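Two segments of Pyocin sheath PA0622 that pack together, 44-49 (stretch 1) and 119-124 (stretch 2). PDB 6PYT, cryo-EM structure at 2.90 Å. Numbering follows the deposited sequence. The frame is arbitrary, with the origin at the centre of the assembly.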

ATOM      1  N   ASN B  44      10.826 -38.009 -68.101  1.00 55.58           N
ATOM      2  CA  ASN B  44      10.160 -38.955 -67.207  1.00 55.58           C
ATOM      3  C   ASN B  44      10.965 -39.211 -65.938  1.00 55.58           C
ATOM      4  O   ASN B  44      11.168 -40.348 -65.522  1.00 55.58           O
ATOM      5  CB  ASN B  44       9.878 -40.249 -67.953  1.00 55.58           C
ATOM      6  CG  ASN B  44       8.846 -40.068 -69.033  1.00 55.58           C
ATOM      7  OD1 ASN B  44       7.835 -39.402 -68.830  1.00 55.58           O
ATOM      8  ND2 ASN B  44       9.100 -40.643 -70.199  1.00 55.58           N
ATOM      9  N   VAL B  45      11.406 -38.136 -65.284  1.00 53.61           N
ATOM     10  CA  VAL B  45      12.141 -38.218 -64.037  1.00 53.61           C
ATOM     11  C   VAL B  45      11.460 -37.289 -63.030  1.00 53.61           C
ATOM     12  O   VAL B  45      11.348 -36.088 -63.295  1.00 53.61           O
ATOM     13  CB  VAL B  45      13.622 -37.841 -64.184  1.00 53.61           C
ATOM     14  CG1 VAL B  45      14.277 -37.748 -62.824  1.00 53.61           C
ATOM     15  CG2 VAL B  45      14.349 -38.862 -65.035  1.00 53.61           C
ATOM     16  N   PRO B  46      10.988 -37.789 -61.900  1.00 51.26           N
ATOM     17  CA  PRO B  46      10.377 -36.904 -60.907  1.00 51.26           C
ATOM     18  C   PRO B  46      11.416 -36.055 -60.202  1.00 51.26           C
ATOM     19  O   PRO B  46      12.548 -36.481 -59.972  1.00 51.26           O
ATOM     20  CB  PRO B  46       9.701 -37.879 -59.938  1.00 51.26           C
ATOM     21  CG  PRO B  46      10.450 -39.139 -60.092  1.00 51.26           C
ATOM     22  CD  PRO B  46      10.881 -39.204 -61.518  1.00 51.26           C
ATOM     23  N   VAL B  47      11.023 -34.825 -59.884  1.00 49.75           N
ATOM     24  CA  VAL B  47      11.871 -33.866 -59.187  1.00 49.75           C
ATOM     25  C   VAL B  47      11.083 -33.269 -58.028  1.00 49.75           C
ATOM     26  O   VAL B  47       9.867 -33.081 -58.127  1.00 49.75           O
ATOM     27  CB  VAL B  47      12.382 -32.768 -60.144  1.00 49.75           C
ATOM     28  CG1 VAL B  47      13.440 -33.326 -61.070  1.00 49.75           C
ATOM     29  CG2 VAL B  47      11.254 -32.257 -60.995  1.00 49.75           C
ATOM     30  N   LEU B  48      11.766 -33.001 -56.917  1.00 49.64           N
ATOM     31  CA  LEU B  48      11.126 -32.418 -55.742  1.00 49.64           C
ATOM     32  C   LEU B  48      11.191 -30.902 -55.815  1.00 49.64           C
ATOM     33  O   LEU B  48      12.256 -30.325 -56.047  1.00 49.64           O
ATOM     34  CB  LEU B  48      11.764 -32.924 -54.443  1.00 49.64           C
ATOM     35  CG  LEU B  48      11.251 -32.368 -53.107  1.00 49.64           C
ATOM     36  CD1 LEU B  48      11.130 -33.437 -52.070  1.00 49.64           C
ATOM     37  CD2 LEU B  48      12.206 -31.323 -52.545  1.00 49.64           C
ATOM     38  N   LEU B  49      10.052 -30.264 -55.573  1.00 51.28           N
ATOM     39  CA  LEU B  49       9.880 -28.832 -55.745  1.00 51.28           C
ATOM     40  C   LEU B  49       9.451 -28.216 -54.428  1.00 51.28           C
ATOM     41  O   LEU B  49       8.584 -28.760 -53.739  1.00 51.28           O
ATOM     42  CB  LEU B  49       8.840 -28.541 -56.825  1.00 51.28           C
ATOM     43  CG  LEU B  49       9.258 -28.406 -58.286  1.00 51.28           C
ATOM     44  CD1 LEU B  49       9.865 -29.639 -58.833  1.00 51.28           C
ATOM     45  CD2 LEU B  49       8.012 -28.135 -59.057  1.00 51.28           C
ATOM     46  N   SER B 119      11.629 -42.827 -51.774  1.00 53.80           N
ATOM     47  CA  SER B 119      12.919 -43.470 -52.071  1.00 53.80           C
ATOM     48  C   SER B 119      13.742 -42.709 -53.099  1.00 53.80           C
ATOM     49  O   SER B 119      14.909 -43.039 -53.327  1.00 53.80           O
ATOM     50  CB  SER B 119      12.784 -44.928 -52.532  1.00 53.80           C
ATOM     51  OG  SER B 119      12.191 -45.008 -53.810  1.00 53.80           O
ATOM     52  N   ARG B 120      13.165 -41.690 -53.718  1.00 53.90           N
ATOM     53  CA  ARG B 120      13.935 -40.688 -54.430  1.00 53.90           C
ATOM     54  C   ARG B 120      14.038 -39.383 -53.675  1.00 53.90           C
ATOM     55  O   ARG B 120      15.025 -38.670 -53.840  1.00 53.90           O
ATOM     56  CB  ARG B 120      13.325 -40.393 -55.804  1.00 53.90           C
ATOM     57  CG  ARG B 120      13.597 -41.400 -56.873  1.00 53.90           C
ATOM     58  CD  ARG B 120      15.002 -41.202 -57.372  1.00 53.90           C
ATOM     59  NE  ARG B 120      15.336 -42.147 -58.435  1.00 53.90           N
ATOM     60  CZ  ARG B 120      15.086 -41.935 -59.720  1.00 53.90           C
ATOM     61  NH1 ARG B 120      14.480 -40.818 -60.098  1.00 53.90           N
ATOM     62  NH2 ARG B 120      15.427 -42.844 -60.618  1.00 53.90           N
ATOM     63  N   PHE B 121      13.016 -39.031 -52.902  1.00 51.30           N
ATOM     64  CA  PHE B 121      12.985 -37.739 -52.242  1.00 51.30           C
ATOM     65  C   PHE B 121      12.389 -37.763 -50.844  1.00 51.30           C
ATOM     66  O   PHE B 121      12.294 -36.695 -50.234  1.00 51.30           O
ATOM     67  CB  PHE B 121      12.192 -36.737 -53.087  1.00 51.30           C
ATOM     68  CG  PHE B 121      12.752 -36.511 -54.448  1.00 51.30           C
ATOM     69  CD1 PHE B 121      13.913 -35.784 -54.622  1.00 51.30           C
ATOM     70  CD2 PHE B 121      12.099 -37.009 -55.558  1.00 51.30           C
ATOM     71  CE1 PHE B 121      14.426 -35.575 -55.881  1.00 51.30           C
ATOM     72  CE2 PHE B 121      12.600 -36.802 -56.809  1.00 51.30           C
ATOM     73  CZ  PHE B 121      13.768 -36.086 -56.974  1.00 51.30           C
ATOM     74  N   ASN B 122      12.004 -38.935 -50.323  1.00 52.79           N
ATOM     75  CA  ASN B 122      11.273 -39.103 -49.057  1.00 52.79           C
ATOM     76  C   ASN B 122       9.983 -38.281 -49.059  1.00 52.79           C
ATOM     77  O   ASN B 122       9.678 -37.538 -48.125  1.00 52.79           O
ATOM     78  CB  ASN B 122      12.143 -38.760 -47.842  1.00 52.79           C
ATOM     79  CG  ASN B 122      11.582 -39.303 -46.545  1.00 52.79           C
ATOM     80  OD1 ASN B 122      10.639 -40.086 -46.546  1.00 52.79           O
ATOM     81  ND2 ASN B 122      12.112 -38.828 -45.429  1.00 52.79           N
ATOM     82  N   ALA B 123       9.225 -38.406 -50.143  1.00 51.34           N
ATOM     83  CA  ALA B 123       7.973 -37.667 -50.310  1.00 51.34           C
ATOM     84  C   ALA B 123       6.995 -38.572 -51.050  1.00 51.34           C
ATOM     85  O   ALA B 123       6.971 -38.589 -52.280  1.00 51.34           O
ATOM     86  CB  ALA B 123       8.209 -36.362 -51.051  1.00 51.34           C
ATOM     87  N   GLN B 124       6.187 -39.312 -50.297  1.00 50.93           N
ATOM     88  CA  GLN B 124       5.226 -40.234 -50.880  1.00 50.93           C
ATOM     89  C   GLN B 124       3.917 -39.501 -51.121  1.00 50.93           C
ATOM     90  O   GLN B 124       3.196 -39.224 -50.152  1.00 50.93           O
ATOM     91  CB  GLN B 124       4.997 -41.411 -49.959  1.00 50.93           C
ATOM     92  CG  GLN B 124       4.059 -42.431 -50.524  1.00 50.93           C
ATOM     93  CD  GLN B 124       3.852 -43.580 -49.590  1.00 50.93           C
ATOM     94  OE1 GLN B 124       4.374 -43.588 -48.477  1.00 50.93           O
ATOM     95  NE2 GLN B 124       3.094 -44.568 -50.030  1.00 50.93           N
TER

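This is a small, largely apolar contact in which the ring of F121 lies against the strand that includes V47 and L48, with no hydrogen bond between the two stretches. Only 273 Å² is buried, both sides summed, and F121 supplies the largest single share, 90 Å², followed by L48 with 67 Å². The backbones stay well apart: the CA atoms of L48 and F121 are 6.6 Å from each other, and those of P46 and R120 are 8.3 Å apart, so side chains must bridge the gap.

F121 does so with chi1 at -60° (m), its CA-to-CB bond pointing toward the strand. L48 CB sits over one face of the ring, 3.9 Å from the centroid and 25° off the ring normal, which meets the geometry of a CH-pi contact; its nearest ring atom is F121 CD1, at 3.6 Å. The far end of the ring reaches the backbone. F121 CE2 lies 3.2 Å from P46 O, with the carbonyl oxygen at the ring edge, near its plane, where the slightly positive C-H rim of an aromatic ring can favour such an oxygen. V47, whose CA-to-CB bond points away, meets the ring through its main chain, V47 CA standing 3.7 Å from F121 CZ.

Looser contacts flank this centre. L48 CD1 approaches A123 CB at 4.3 Å, extending the apolar patch beyond the ring. Towards the start of stretch 1, the end of the R120 side chain approaches both P46 and V45: R120 NH1 is 4.1 Å from V45 CG1 and 4.2 Å from P46 CD. Both carbons are oblique to the guanidinium, and neither can accept a hydrogen bond, so these are van der Waals approaches rather than polar anchors.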